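Transcriptional regulator, LacI family (Corynebacterium glutamicum, PDB 3H5T) acts as an inositol-dependent transcriptional activator of the inositol phosphate synthase gene ino1, binding a conserved palindromic promoter motif and regulating cell wall biogenesis. Local coordinates at residues Ile71-Thr76 and Thr102-Ile107; Val132-Val137 and Ala154-Gln159; Gln159-Glu164 and Gln217-Arg222. All blocks are in the same frame, centred on the assembly; numbering follows the deposited sequence.

Contact 1 of 3, residues Ile71-Thr76 and Thr102-Ile107; sequences IGVLLT and TQLTLI
Ile71, Val73 and Leu104 form the closely packed part of this strand pair, joined by a single methyl, Leu104 CD1. It lies 3.5 Å from Val73 CG2 and 3.8 Å from Ile71 CG1, so that it wedges between two successive same-face residues of the neighbouring strand. Ile71 contributes CG1 because its first torsion (chi1 66°) sets that atom between the backbone N and the carbonyl carbon, while CG2, beside the backbone N, meets Thr102 CG2 at 3.7 Å. Further along, the packing is looser: Leu106, partly open to solvent, brings CD2 to 4.1 Å from Val73 CB. Outside the pair, Leu332 and Leu333 of helix 321-336 pack on Ile71, and Ala82 and Phe83 of helix 81-84 pack on Leu106.

The backbones run parallel, their segment axes 22° apart, and five N-H to O=C bonds alternate between them. Three are given by 71-75: Ile71, Val73 and Leu75 N donate to Gln103, Thr105 and Ile107 O, the last at 2.8 Å and almost straight (175°). This joins the first two strands of the N-terminal half of a periplasmic-binding-protein-like core, in a sheet whose order begins 2-1-3: strand 70-75 is also bonded to strand 132-135, whereas 103-108 is the outermost strand on its side.

Consistent with that outermost place, the side chains of Gln103 and Thr105 make up a looser, partly solvent-facing portion. Gly72 and Thr105 bring their backbones close, CA to CA 4.3 Å, yet side-chain contact there is slight, since Gly72 has none to offer. Gln103 is exposed. On the same face as Thr105, Ile107 is buried, its CB 3.7 Å from Val73 O and 4.1 Å from Leu74 CA.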
ATOM      1  N   ILE A  71     -18.420   2.438  -4.714  1.00 25.97           N
ATOM      2  CA  ILE A  71     -17.278   3.338  -4.548  1.00 25.16           C
ATOM      3  C   ILE A  71     -16.138   2.842  -5.434  1.00 25.52           C
ATOM      4  O   ILE A  71     -16.026   1.643  -5.705  1.00 24.96           O
ATOM      5  CB  ILE A  71     -16.780   3.409  -3.073  1.00 23.72           C
ATOM      6  CG1 ILE A  71     -16.197   2.068  -2.641  1.00 22.77           C
ATOM      7  CG2 ILE A  71     -17.934   3.813  -2.149  1.00 21.64           C
ATOM      8  CD1 ILE A  71     -15.592   2.076  -1.242  1.00 22.15           C
ATOM      9  N   GLY A  72     -15.301   3.764  -5.896  1.00 26.06           N
ATOM     10  CA  GLY A  72     -14.192   3.378  -6.752  1.00 24.46           C
ATOM     11  C   GLY A  72     -12.813   3.613  -6.156  1.00 25.01           C
ATOM     12  O   GLY A  72     -12.664   4.223  -5.089  1.00 22.82           O
ATOM     13  N   VAL A  73     -11.799   3.104  -6.853  1.00 23.91           N
ATOM     14  CA  VAL A  73     -10.413   3.259  -6.445  1.00 22.41           C
ATOM     15  C   VAL A  73      -9.616   3.524  -7.718  1.00 23.75           C
ATOM     16  O   VAL A  73      -9.521   2.660  -8.593  1.00 24.83           O
ATOM     17  CB  VAL A  73      -9.872   1.990  -5.755  1.00 22.30           C
ATOM     18  CG1 VAL A  73      -8.410   2.194  -5.348  1.00 19.63           C
ATOM     19  CG2 VAL A  73     -10.713   1.675  -4.534  1.00 22.27           C
ATOM     20  N   LEU A  74      -9.064   4.728  -7.825  1.00 22.59           N
ATOM     21  CA  LEU A  74      -8.293   5.095  -8.993  1.00 22.34           C
ATOM     22  C   LEU A  74      -6.874   4.617  -8.805  1.00 25.59           C
ATOM     23  O   LEU A  74      -6.192   5.016  -7.867  1.00 27.76           O
ATOM     24  CB  LEU A  74      -8.306   6.604  -9.200  1.00 19.12           C
ATOM     25  CG  LEU A  74      -7.666   7.057 -10.514  1.00 16.40           C
ATOM     26  CD1 LEU A  74      -8.647   7.920 -11.293  1.00 16.34           C
ATOM     27  CD2 LEU A  74      -6.384   7.801 -10.221  1.00 13.87           C
ATOM     28  N   LEU A  75      -6.441   3.755  -9.714  1.00 27.85           N
ATOM     29  CA  LEU A  75      -5.105   3.184  -9.672  1.00 28.00           C
ATOM     30  C   LEU A  75      -4.347   3.674 -10.905  1.00 27.53           C
ATOM     31  O   LEU A  75      -4.752   3.420 -12.042  1.00 26.87           O
ATOM     32  CB  LEU A  75      -5.209   1.644  -9.682  1.00 30.49           C
ATOM     33  CG  LEU A  75      -4.053   0.809  -9.125  1.00 32.23           C
ATOM     34  CD1 LEU A  75      -3.847   1.152  -7.675  1.00 34.92           C
ATOM     35  CD2 LEU A  75      -4.362  -0.664  -9.241  1.00 33.60           C
ATOM     36  N   THR A  76      -3.249   4.382 -10.683  1.00 26.41           N
ATOM     37  CA  THR A  76      -2.451   4.885 -11.788  1.00 24.11           C
ATOM     38  C   THR A  76      -1.464   3.778 -12.241  1.00 23.55           C
ATOM     39  O   THR A  76      -0.294   4.023 -12.540  1.00 21.89           O
ATOM     40  CB  THR A  76      -1.747   6.212 -11.358  1.00 23.81           C
ATOM     41  OG1 THR A  76      -1.511   7.011 -12.515  1.00 26.99           O
ATOM     42  CG2 THR A  76      -0.439   5.956 -10.639  1.00 20.71           C
ATOM     43  N   THR A 102     -20.896  -2.700  -0.311  1.00 31.88           N
ATOM     44  CA  THR A 102     -20.698  -1.691  -1.344  1.00 29.05           C
ATOM     45  C   THR A 102     -19.850  -2.228  -2.498  1.00 27.37           C
ATOM     46  O   THR A 102     -18.763  -2.775  -2.281  1.00 25.93           O
ATOM     47  CB  THR A 102     -19.968  -0.445  -0.778  1.00 29.80           C
ATOM     48  OG1 THR A 102     -20.775   0.176   0.229  1.00 30.20           O
ATOM     49  CG2 THR A 102     -19.676   0.553  -1.883  1.00 29.79           C
ATOM     50  N   GLN A 103     -20.341  -2.063  -3.723  1.00 24.90           N
ATOM     51  CA  GLN A 103     -19.593  -2.507  -4.892  1.00 22.47           C
ATOM     52  C   GLN A 103     -18.310  -1.676  -4.925  1.00 20.40           C
ATOM     53  O   GLN A 103     -18.344  -0.484  -4.650  1.00 19.15           O
ATOM     54  CB  GLN A 103     -20.403  -2.274  -6.173  1.00 22.27           C
ATOM     55  CG  GLN A 103     -21.681  -3.097  -6.273  1.00 23.30           C
ATOM     56  CD  GLN A 103     -22.515  -2.760  -7.505  1.00 24.18           C
ATOM     57  OE1 GLN A 103     -22.010  -2.716  -8.628  1.00 23.92           O
ATOM     58  NE2 GLN A 103     -23.804  -2.539  -7.297  1.00 24.79           N
ATOM     59  N   LEU A 104     -17.187  -2.315  -5.236  1.00 21.44           N
ATOM     60  CA  LEU A 104     -15.885  -1.643  -5.309  1.00 21.27           C
ATOM     61  C   LEU A 104     -15.400  -1.679  -6.756  1.00 20.61           C
ATOM     62  O   LEU A 104     -15.160  -2.739  -7.311  1.00 22.71           O
ATOM     63  CB  LEU A 104     -14.869  -2.345  -4.398  1.00 21.90           C
ATOM     64  CG  LEU A 104     -13.448  -1.762  -4.332  1.00 23.19           C
ATOM     65  CD1 LEU A 104     -13.522  -0.277  -4.025  1.00 23.95           C
ATOM     66  CD2 LEU A 104     -12.630  -2.483  -3.268  1.00 20.84           C
ATOM     67  N   THR A 105     -15.264  -0.512  -7.364  1.00 20.95           N
ATOM     68  CA  THR A 105     -14.846  -0.418  -8.752  1.00 20.16           C
ATOM     69  C   THR A 105     -13.421   0.079  -8.926  1.00 22.18           C
ATOM     70  O   THR A 105     -13.115   1.237  -8.623  1.00 23.23           O
ATOM     71  CB  THR A 105     -15.802   0.507  -9.509  1.00 18.69           C
ATOM     72  OG1 THR A 105     -17.088  -0.114  -9.573  1.00 17.63           O
ATOM     73  CG2 THR A 105     -15.302   0.797 -10.910  1.00 17.91           C
ATOM     74  N   LEU A 106     -12.554  -0.800  -9.418  1.00 22.69           N
ATOM     75  CA  LEU A 106     -11.160  -0.450  -9.654  1.00 22.83           C
ATOM     76  C   LEU A 106     -11.083   0.270 -10.993  1.00 23.38           C
ATOM     77  O   LEU A 106     -11.586  -0.232 -12.003  1.00 23.51           O
ATOM     78  CB  LEU A 106     -10.304  -1.714  -9.677  1.00 24.91           C
ATOM     79  CG  LEU A 106     -10.365  -2.563  -8.406  1.00 25.80           C
ATOM     80  CD1 LEU A 106      -9.593  -3.849  -8.615  1.00 24.87           C
ATOM     81  CD2 LEU A 106      -9.789  -1.778  -7.242  1.00 27.20           C
ATOM     82  N   ILE A 107     -10.467   1.452 -10.986  1.00 22.69           N
ATOM     83  CA  ILE A 107     -10.334   2.289 -12.181  1.00 21.37           C
ATOM     84  C   ILE A 107      -8.866   2.359 -12.603  1.00 23.00           C
ATOM     85  O   ILE A 107      -8.053   2.999 -11.930  1.00 24.77           O
ATOM     86  CB  ILE A 107     -10.821   3.753 -11.902  1.00 19.44           C
ATOM     87  CG1 ILE A 107     -12.145   3.750 -11.135  1.00 18.74           C
ATOM     88  CG2 ILE A 107     -11.032   4.503 -13.198  1.00 16.66           C
ATOM     89  CD1 ILE A 107     -12.532   5.133 -10.600  1.00 14.36           C
TER

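Contact 2 of 3, residues Val132-Val137 and Ala154-Gln159; sequences VVIYSV and AVIADQ
Val133 and Val155 stand side by side on one face of a parallel strand pair, as Ile134 and Ile156 do on the other; the two strands belong to a beta-alpha-beta unit, with helix 142-150 as the crossover between them. The valine pair meets through Val155 CG1, which its first torsion (chi1 58°) places between the backbone N and the carbonyl carbon, 3.7 Å from Val133 CG2. Both valines then pack against Leu332 of helix 321-336. On the reverse face the isoleucines point the same way, with Ile156 CG1 4.0 Å from Ile134 CB, and Val132 CG1 lies 3.5 Å from Ala154 CB; Ile147 of the crossover helix touches Val132, Ile134 and Ala154.

At the C-terminal end of the strands the Tyr135 ring lies among Ala157, Ser136 and Asp158. Ala157 CB sits at the ring edge, near its plane, 4.3 Å from Tyr135 CD1, while Ser136 CB lies over the ring centre on one face, 4.0 Å above the plane. The Asp158 carboxylate runs alongside the ring with the two planes 32° apart. Both side chains have polar partners elsewhere: Tyr135 OH is hydrogen-bonded to Ser88 OG, and Asp158 OD1 forms a salt bridge with Lys324 NZ.

Four backbone bonds, starting with Val155 N to Val132 O, zip the segments together as far as Ser136 N to Ala157 O. A fifth departs from their pattern: Val137 N reaches Gln159 O at 3.1 Å from above the carbonyl plane, 57° out of it.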
ATOM      1  N   VAL A 132     -14.591   8.232  -4.697  1.00 21.16           N
ATOM      2  CA  VAL A 132     -13.360   7.608  -5.141  1.00 21.55           C
ATOM      3  C   VAL A 132     -12.199   7.700  -4.159  1.00 19.81           C
ATOM      4  O   VAL A 132     -11.939   8.746  -3.578  1.00 19.70           O
ATOM      5  CB  VAL A 132     -12.899   8.205  -6.490  1.00 23.28           C
ATOM      6  CG1 VAL A 132     -12.671   9.691  -6.341  1.00 25.06           C
ATOM      7  CG2 VAL A 132     -11.619   7.506  -6.973  1.00 22.68           C
ATOM      8  N   VAL A 133     -11.513   6.581  -3.977  1.00 18.01           N
ATOM      9  CA  VAL A 133     -10.342   6.528  -3.112  1.00 16.98           C
ATOM     10  C   VAL A 133      -9.170   6.658  -4.069  1.00 16.08           C
ATOM     11  O   VAL A 133      -8.947   5.774  -4.900  1.00 16.02           O
ATOM     12  CB  VAL A 133     -10.239   5.172  -2.373  1.00 16.25           C
ATOM     13  CG1 VAL A 133      -8.885   5.057  -1.696  1.00 14.59           C
ATOM     14  CG2 VAL A 133     -11.370   5.047  -1.356  1.00 15.26           C
ATOM     15  N   ILE A 134      -8.443   7.767  -3.991  1.00 15.22           N
ATOM     16  CA  ILE A 134      -7.316   7.948  -4.883  1.00 15.71           C
ATOM     17  C   ILE A 134      -6.138   7.259  -4.249  1.00 18.12           C
ATOM     18  O   ILE A 134      -5.727   7.597  -3.135  1.00 21.52           O
ATOM     19  CB  ILE A 134      -7.018   9.437  -5.135  1.00 15.49           C
ATOM     20  CG1 ILE A 134      -8.187  10.056  -5.913  1.00 17.15           C
ATOM     21  CG2 ILE A 134      -5.736   9.584  -5.929  1.00 11.58           C
ATOM     22  CD1 ILE A 134      -8.111  11.549  -6.120  1.00 17.04           C
ATOM     23  N   TYR A 135      -5.599   6.278  -4.960  1.00 18.31           N
ATOM     24  CA  TYR A 135      -4.485   5.516  -4.433  1.00 19.31           C
ATOM     25  C   TYR A 135      -3.125   5.738  -5.064  1.00 18.90           C
ATOM     26  O   TYR A 135      -2.885   5.351  -6.203  1.00 20.23           O
ATOM     27  CB  TYR A 135      -4.814   4.023  -4.488  1.00 18.96           C
ATOM     28  CG  TYR A 135      -3.707   3.143  -3.981  1.00 18.61           C
ATOM     29  CD1 TYR A 135      -3.167   3.329  -2.705  1.00 20.09           C
ATOM     30  CD2 TYR A 135      -3.197   2.112  -4.767  1.00 19.69           C
ATOM     31  CE1 TYR A 135      -2.137   2.500  -2.222  1.00 19.82           C
ATOM     32  CE2 TYR A 135      -2.169   1.279  -4.300  1.00 20.50           C
ATOM     33  CZ  TYR A 135      -1.648   1.478  -3.029  1.00 19.00           C
ATOM     34  OH  TYR A 135      -0.649   0.654  -2.572  1.00 20.91           O
ATOM     35  N   SER A 136      -2.239   6.361  -4.299  1.00 18.44           N
ATOM     36  CA  SER A 136      -0.866   6.587  -4.726  1.00 16.88           C
ATOM     37  C   SER A 136      -0.727   7.162  -6.127  1.00 16.43           C
ATOM     38  O   SER A 136      -0.158   6.540  -7.017  1.00 15.82           O
ATOM     39  CB  SER A 136      -0.107   5.267  -4.630  1.00 15.58           C
ATOM     40  OG  SER A 136       1.260   5.444  -4.930  1.00 21.42           O
ATOM     41  N   VAL A 137      -1.231   8.370  -6.317  1.00 16.34           N
ATOM     42  CA  VAL A 137      -1.158   9.012  -7.614  1.00 15.16           C
ATOM     43  C   VAL A 137      -0.179  10.180  -7.552  1.00 16.92           C
ATOM     44  O   VAL A 137      -0.031  10.840  -6.515  1.00 17.55           O
ATOM     45  CB  VAL A 137      -2.561   9.473  -8.037  1.00 14.44           C
ATOM     46  CG1 VAL A 137      -2.489  10.370  -9.251  1.00 14.54           C
ATOM     47  CG2 VAL A 137      -3.416   8.244  -8.332  1.00 13.66           C
ATOM     48  N   ALA A 154     -13.749  12.667  -2.759  1.00 25.00           N
ATOM     49  CA  ALA A 154     -12.554  11.858  -2.836  1.00 23.95           C
ATOM     50  C   ALA A 154     -11.617  11.958  -1.648  1.00 25.42           C
ATOM     51  O   ALA A 154     -11.487  13.009  -1.013  1.00 26.61           O
ATOM     52  CB  ALA A 154     -11.809  12.190  -4.103  1.00 22.56           C
ATOM     53  N   VAL A 155     -10.972  10.836  -1.358  1.00 24.66           N
ATOM     54  CA  VAL A 155      -9.999  10.745  -0.285  1.00 23.68           C
ATOM     55  C   VAL A 155      -8.710  10.262  -0.949  1.00 22.77           C
ATOM     56  O   VAL A 155      -8.742   9.442  -1.868  1.00 21.58           O
ATOM     57  CB  VAL A 155     -10.428   9.724   0.787  1.00 24.61           C
ATOM     58  CG1 VAL A 155     -10.615   8.350   0.152  1.00 28.10           C
ATOM     59  CG2 VAL A 155      -9.368   9.641   1.870  1.00 26.40           C
ATOM     60  N   ILE A 156      -7.577  10.774  -0.490  1.00 21.78           N
ATOM     61  CA  ILE A 156      -6.296  10.388  -1.060  1.00 21.26           C
ATOM     62  C   ILE A 156      -5.476   9.548  -0.085  1.00 21.17           C
ATOM     63  O   ILE A 156      -5.414   9.860   1.106  1.00 19.97           O
ATOM     64  CB  ILE A 156      -5.476  11.649  -1.444  1.00 21.28           C
ATOM     65  CG1 ILE A 156      -6.136  12.358  -2.625  1.00 18.69           C
ATOM     66  CG2 ILE A 156      -4.036  11.271  -1.771  1.00 20.62           C
ATOM     67  CD1 ILE A 156      -5.659  13.782  -2.809  1.00 16.94           C
ATOM     68  N   ALA A 157      -4.846   8.490  -0.596  1.00 20.26           N
ATOM     69  CA  ALA A 157      -3.996   7.625   0.222  1.00 19.84           C
ATOM     70  C   ALA A 157      -2.571   7.642  -0.322  1.00 21.07           C
ATOM     71  O   ALA A 157      -2.352   7.520  -1.533  1.00 22.41           O
ATOM     72  CB  ALA A 157      -4.529   6.200   0.226  1.00 17.28           C
ATOM     73  N   ASP A 158      -1.608   7.794   0.582  1.00 21.73           N
ATOM     74  CA  ASP A 158      -0.196   7.828   0.222  1.00 21.09           C
ATOM     75  C   ASP A 158       0.236   9.105  -0.498  1.00 19.23           C
ATOM     76  O   ASP A 158       1.184   9.763  -0.085  1.00 17.61           O
ATOM     77  CB  ASP A 158       0.146   6.600  -0.627  1.00 24.66           C
ATOM     78  CG  ASP A 158       0.599   5.419   0.216  1.00 28.57           C
ATOM     79  OD1 ASP A 158       0.615   4.282  -0.309  1.00 31.97           O
ATOM     80  OD2 ASP A 158       0.954   5.629   1.400  1.00 29.89           O
ATOM     81  N   GLN A 159      -0.468   9.462  -1.564  1.00 18.94           N
ATOM     82  CA  GLN A 159      -0.141  10.658  -2.333  1.00 20.34           C
ATOM     83  C   GLN A 159      -1.242  10.879  -3.374  1.00 20.72           C
ATOM     84  O   GLN A 159      -1.921   9.937  -3.766  1.00 23.04           O
ATOM     85  CB  GLN A 159       1.207  10.450  -3.026  1.00 20.27           C
ATOM     86  CG  GLN A 159       1.221   9.228  -3.924  1.00 22.68           C
ATOM     87  CD  GLN A 159       2.596   8.895  -4.448  1.00 23.57           C
ATOM     88  OE1 GLN A 159       3.434   9.776  -4.641  1.00 24.75           O
ATOM     89  NE2 GLN A 159       2.832   7.619  -4.709  1.00 22.30           N
TER

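Contact 3 of 3, residues Gln159-Glu164 and Gln217-Arg222; sequences QPAREE and QYQVQR
Val220 CG2 presses on the Gln159 side chain, 3.6 Å from CD and 4.0 Å from CB, and the two side chains cross at about a right angle. The end of Gln159 is modelled too close to the Gln219 carbonyl, so its placing there is doubtful. From the other segment, Gln219 has CG anti to its carbonyl carbon (chi1 -55°), and chi2 (161°) carries CD on to 4.0 Å from Ala161 N and 4.1 Å from Arg162 NH2; which end of its amide faces them is not settled. Ala161 CB lies 3.6 Å above one guanidinium face of Arg162, offset toward the rim. Arg162 NH2 is also 4.6 Å from Arg222 NH2, a like-charged pair that may repel mildly.

In the next shell, Lys139 holds Ala161 O and the Glu163 carboxylate, while a cis peptide bond precedes Pro160. Across the contact, Tyr218 centres an inverse gamma turn and its O accepts Arg222 N at 3.2 Å; Val220 occupies the N-cap position of helix 221-235. This meeting of a loop and a helix start is consistent with the interface between the two lobes, where LacI-family regulators typically bind effectors in the cleft.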
ATOM      1  N   GLN A 159      -0.468   9.462  -1.564  1.00 18.94           N
ATOM      2  CA  GLN A 159      -0.141  10.658  -2.333  1.00 20.34           C
ATOM      3  C   GLN A 159      -1.242  10.879  -3.374  1.00 20.72           C
ATOM      4  O   GLN A 159      -1.921   9.937  -3.766  1.00 23.04           O
ATOM      5  CB  GLN A 159       1.207  10.450  -3.026  1.00 20.27           C
ATOM      6  CG  GLN A 159       1.221   9.228  -3.924  1.00 22.68           C
ATOM      7  CD  GLN A 159       2.596   8.895  -4.448  1.00 23.57           C
ATOM      8  OE1 GLN A 159       3.434   9.776  -4.641  1.00 24.75           O
ATOM      9  NE2 GLN A 159       2.832   7.619  -4.709  1.00 22.30           N
ATOM     10  N   PRO A 160      -1.417  12.112  -3.863  1.00 20.78           N
ATOM     11  CA  PRO A 160      -0.693  13.349  -3.574  1.00 21.60           C
ATOM     12  C   PRO A 160      -1.191  14.075  -2.327  1.00 21.87           C
ATOM     13  O   PRO A 160      -2.386  14.101  -2.040  1.00 20.54           O
ATOM     14  CB  PRO A 160      -0.935  14.172  -4.828  1.00 21.64           C
ATOM     15  CG  PRO A 160      -2.392  13.871  -5.073  1.00 22.22           C
ATOM     16  CD  PRO A 160      -2.466  12.360  -4.871  1.00 20.44           C
ATOM     17  N   ALA A 161      -0.251  14.677  -1.614  1.00 21.41           N
ATOM     18  CA  ALA A 161      -0.553  15.429  -0.410  1.00 22.71           C
ATOM     19  C   ALA A 161      -0.963  16.839  -0.786  1.00 22.30           C
ATOM     20  O   ALA A 161      -0.688  17.304  -1.890  1.00 21.45           O
ATOM     21  CB  ALA A 161       0.685  15.488   0.490  1.00 20.33           C
ATOM     22  N   ARG A 162      -1.624  17.510   0.147  1.00 23.26           N
ATOM     23  CA  ARG A 162      -2.027  18.890  -0.039  1.00 22.89           C
ATOM     24  C   ARG A 162      -2.956  19.204  -1.213  1.00 24.62           C
ATOM     25  O   ARG A 162      -2.739  20.174  -1.936  1.00 25.79           O
ATOM     26  CB  ARG A 162      -0.770  19.763  -0.120  1.00 22.06           C
ATOM     27  CG  ARG A 162       0.085  19.749   1.154  1.00 23.68           C
ATOM     28  CD  ARG A 162       1.399  20.495   0.972  1.00 21.67           C
ATOM     29  NE  ARG A 162       2.304  19.760   0.093  1.00 26.14           N
ATOM     30  CZ  ARG A 162       2.990  18.674   0.451  1.00 27.04           C
ATOM     31  NH1 ARG A 162       2.889  18.188   1.689  1.00 22.07           N
ATOM     32  NH2 ARG A 162       3.770  18.061  -0.438  1.00 25.30           N
ATOM     33  N   GLU A 163      -3.982  18.384  -1.416  1.00 23.90           N
ATOM     34  CA  GLU A 163      -4.959  18.657  -2.464  1.00 25.46           C
ATOM     35  C   GLU A 163      -6.134  19.244  -1.706  1.00 26.31           C
ATOM     36  O   GLU A 163      -6.540  18.699  -0.690  1.00 27.71           O
ATOM     37  CB  GLU A 163      -5.404  17.377  -3.183  1.00 22.20           C
ATOM     38  CG  GLU A 163      -4.456  16.890  -4.268  1.00 21.18           C
ATOM     39  CD  GLU A 163      -4.238  17.915  -5.369  1.00 21.97           C
ATOM     40  OE1 GLU A 163      -5.232  18.509  -5.833  1.00 22.42           O
ATOM     41  OE2 GLU A 163      -3.072  18.122  -5.777  1.00 18.26           O
ATOM     42  N   GLU A 164      -6.676  20.355  -2.181  1.00 29.26           N
ATOM     43  CA  GLU A 164      -7.799  20.977  -1.489  1.00 31.52           C
ATOM     44  C   GLU A 164      -9.082  20.147  -1.588  1.00 28.88           C
ATOM     45  O   GLU A 164      -9.409  19.618  -2.643  1.00 28.27           O
ATOM     46  CB  GLU A 164      -8.050  22.383  -2.047  1.00 34.82           C
ATOM     47  CG  GLU A 164      -9.243  23.090  -1.411  1.00 40.52           C
ATOM     48  CD  GLU A 164      -9.680  24.305  -2.199  1.00 44.80           C
ATOM     49  OE1 GLU A 164      -9.937  24.158  -3.415  1.00 46.44           O
ATOM     50  OE2 GLU A 164      -9.771  25.403  -1.605  1.00 47.24           O
ATOM     51  N   GLN A 217       7.561  14.084  -9.140  1.00 19.46           N
ATOM     52  CA  GLN A 217       6.192  14.387  -8.740  1.00 20.00           C
ATOM     53  C   GLN A 217       5.595  13.239  -7.925  1.00 19.50           C
ATOM     54  O   GLN A 217       4.534  13.375  -7.318  1.00 17.17           O
ATOM     55  CB  GLN A 217       5.310  14.656  -9.966  1.00 22.59           C
ATOM     56  CG  GLN A 217       5.658  15.922 -10.741  1.00 25.62           C
ATOM     57  CD  GLN A 217       5.731  17.137  -9.842  1.00 29.95           C
ATOM     58  OE1 GLN A 217       4.778  17.458  -9.124  1.00 33.19           O
ATOM     59  NE2 GLN A 217       6.867  17.819  -9.869  1.00 31.00           N
ATOM     60  N   TYR A 218       6.264  12.097  -7.921  1.00 18.47           N
ATOM     61  CA  TYR A 218       5.764  10.985  -7.140  1.00 19.08           C
ATOM     62  C   TYR A 218       6.342  11.097  -5.741  1.00 19.46           C
ATOM     63  O   TYR A 218       7.400  10.553  -5.442  1.00 18.73           O
ATOM     64  CB  TYR A 218       6.140   9.640  -7.779  1.00 19.32           C
ATOM     65  CG  TYR A 218       5.193   9.186  -8.883  1.00 18.74           C
ATOM     66  CD1 TYR A 218       3.990   8.537  -8.578  1.00 16.32           C
ATOM     67  CD2 TYR A 218       5.492   9.428 -10.230  1.00 16.71           C
ATOM     68  CE1 TYR A 218       3.103   8.142  -9.587  1.00 17.00           C
ATOM     69  CE2 TYR A 218       4.621   9.041 -11.243  1.00 17.78           C
ATOM     70  CZ  TYR A 218       3.424   8.400 -10.919  1.00 20.71           C
ATOM     71  OH  TYR A 218       2.549   8.043 -11.922  1.00 17.88           O
ATOM     72  N   GLN A 219       5.651  11.850  -4.890  1.00 22.23           N
ATOM     73  CA  GLN A 219       6.064  12.007  -3.500  1.00 23.44           C
ATOM     74  C   GLN A 219       6.069  10.567  -2.976  1.00 24.47           C
ATOM     75  O   GLN A 219       5.538   9.680  -3.635  1.00 27.35           O
ATOM     76  CB  GLN A 219       5.030  12.867  -2.767  1.00 25.46           C
ATOM     77  CG  GLN A 219       4.786  14.221  -3.431  1.00 25.93           C
ATOM     78  CD  GLN A 219       3.467  14.867  -3.012  1.00 27.59           C
ATOM     79  OE1 GLN A 219       3.197  16.023  -3.341  1.00 29.07           O
ATOM     80  NE2 GLN A 219       2.641  14.121  -2.290  1.00 25.29           N
ATOM     81  N   VAL A 220       6.640  10.325  -1.806  1.00 23.87           N
ATOM     82  CA  VAL A 220       6.732   8.966  -1.253  1.00 22.47           C
ATOM     83  C   VAL A 220       8.078   8.469  -1.763  1.00 21.87           C
ATOM     84  O   VAL A 220       9.019   8.320  -0.987  1.00 21.55           O
ATOM     85  CB  VAL A 220       5.594   7.996  -1.756  1.00 21.89           C
ATOM     86  CG1 VAL A 220       5.813   6.585  -1.218  1.00 20.59           C
ATOM     87  CG2 VAL A 220       4.238   8.482  -1.299  1.00 21.98           C
ATOM     88  N   GLN A 221       8.177   8.246  -3.071  1.00 21.00           N
ATOM     89  CA  GLN A 221       9.433   7.808  -3.658  1.00 20.84           C
ATOM     90  C   GLN A 221      10.463   8.894  -3.394  1.00 20.33           C
ATOM     91  O   GLN A 221      11.502   8.642  -2.800  1.00 22.08           O
ATOM     92  CB  GLN A 221       9.284   7.610  -5.159  1.00 21.68           C
ATOM     93  CG  GLN A 221       8.342   6.500  -5.516  1.00 24.24           C
ATOM     94  CD  GLN A 221       8.655   5.250  -4.752  1.00 24.77           C
ATOM     95  OE1 GLN A 221       9.754   4.715  -4.858  1.00 26.41           O
ATOM     96  NE2 GLN A 221       7.695   4.777  -3.960  1.00 27.05           N
ATOM     97  N   ARG A 222      10.155  10.106  -3.837  1.00 20.23           N
ATOM     98  CA  ARG A 222      11.027  11.251  -3.650  1.00 20.00           C
ATOM     99  C   ARG A 222      11.336  11.452  -2.175  1.00 20.96           C
ATOM    100  O   ARG A 222      12.483  11.622  -1.791  1.00 22.27           O
ATOM    101  CB  ARG A 222      10.360  12.512  -4.200  1.00 21.67           C
ATOM    102  CG  ARG A 222      11.193  13.782  -4.057  1.00 21.62           C
ATOM    103  CD  ARG A 222      10.345  15.007  -4.337  1.00 23.34           C
ATOM    104  NE  ARG A 222       9.308  15.180  -3.324  1.00 24.19           N
ATOM    105  CZ  ARG A 222       8.275  16.011  -3.432  1.00 24.93           C
ATOM    106  NH1 ARG A 222       8.121  16.761  -4.516  1.00 26.75           N
ATOM    107  NH2 ARG A 222       7.394  16.094  -2.450  1.00 26.09           N
TER

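How the contacts relate
Along the chain the contacts come in series. Contacts 1 and 2 share the sheet of the N-terminal subdomain: their centres are about 11 Å apart, and the neighbouring strands 70-75 and 132-135 join them through the probable bonds Gly72 O to Val133 N and Leu74 N to Val133 O. Contact 3 begins where contact 2 ends, at the shared residue Gln159, with centres about 10 Å apart; it lies about 20 Å from contact 1. From there it passes to the start of helix 221-235, beside the five-stranded second sheet. Sheet edge, sheet interior and subdomain interface are therefore joined in sequence, consistent with a ligand-responsive two-lobed core.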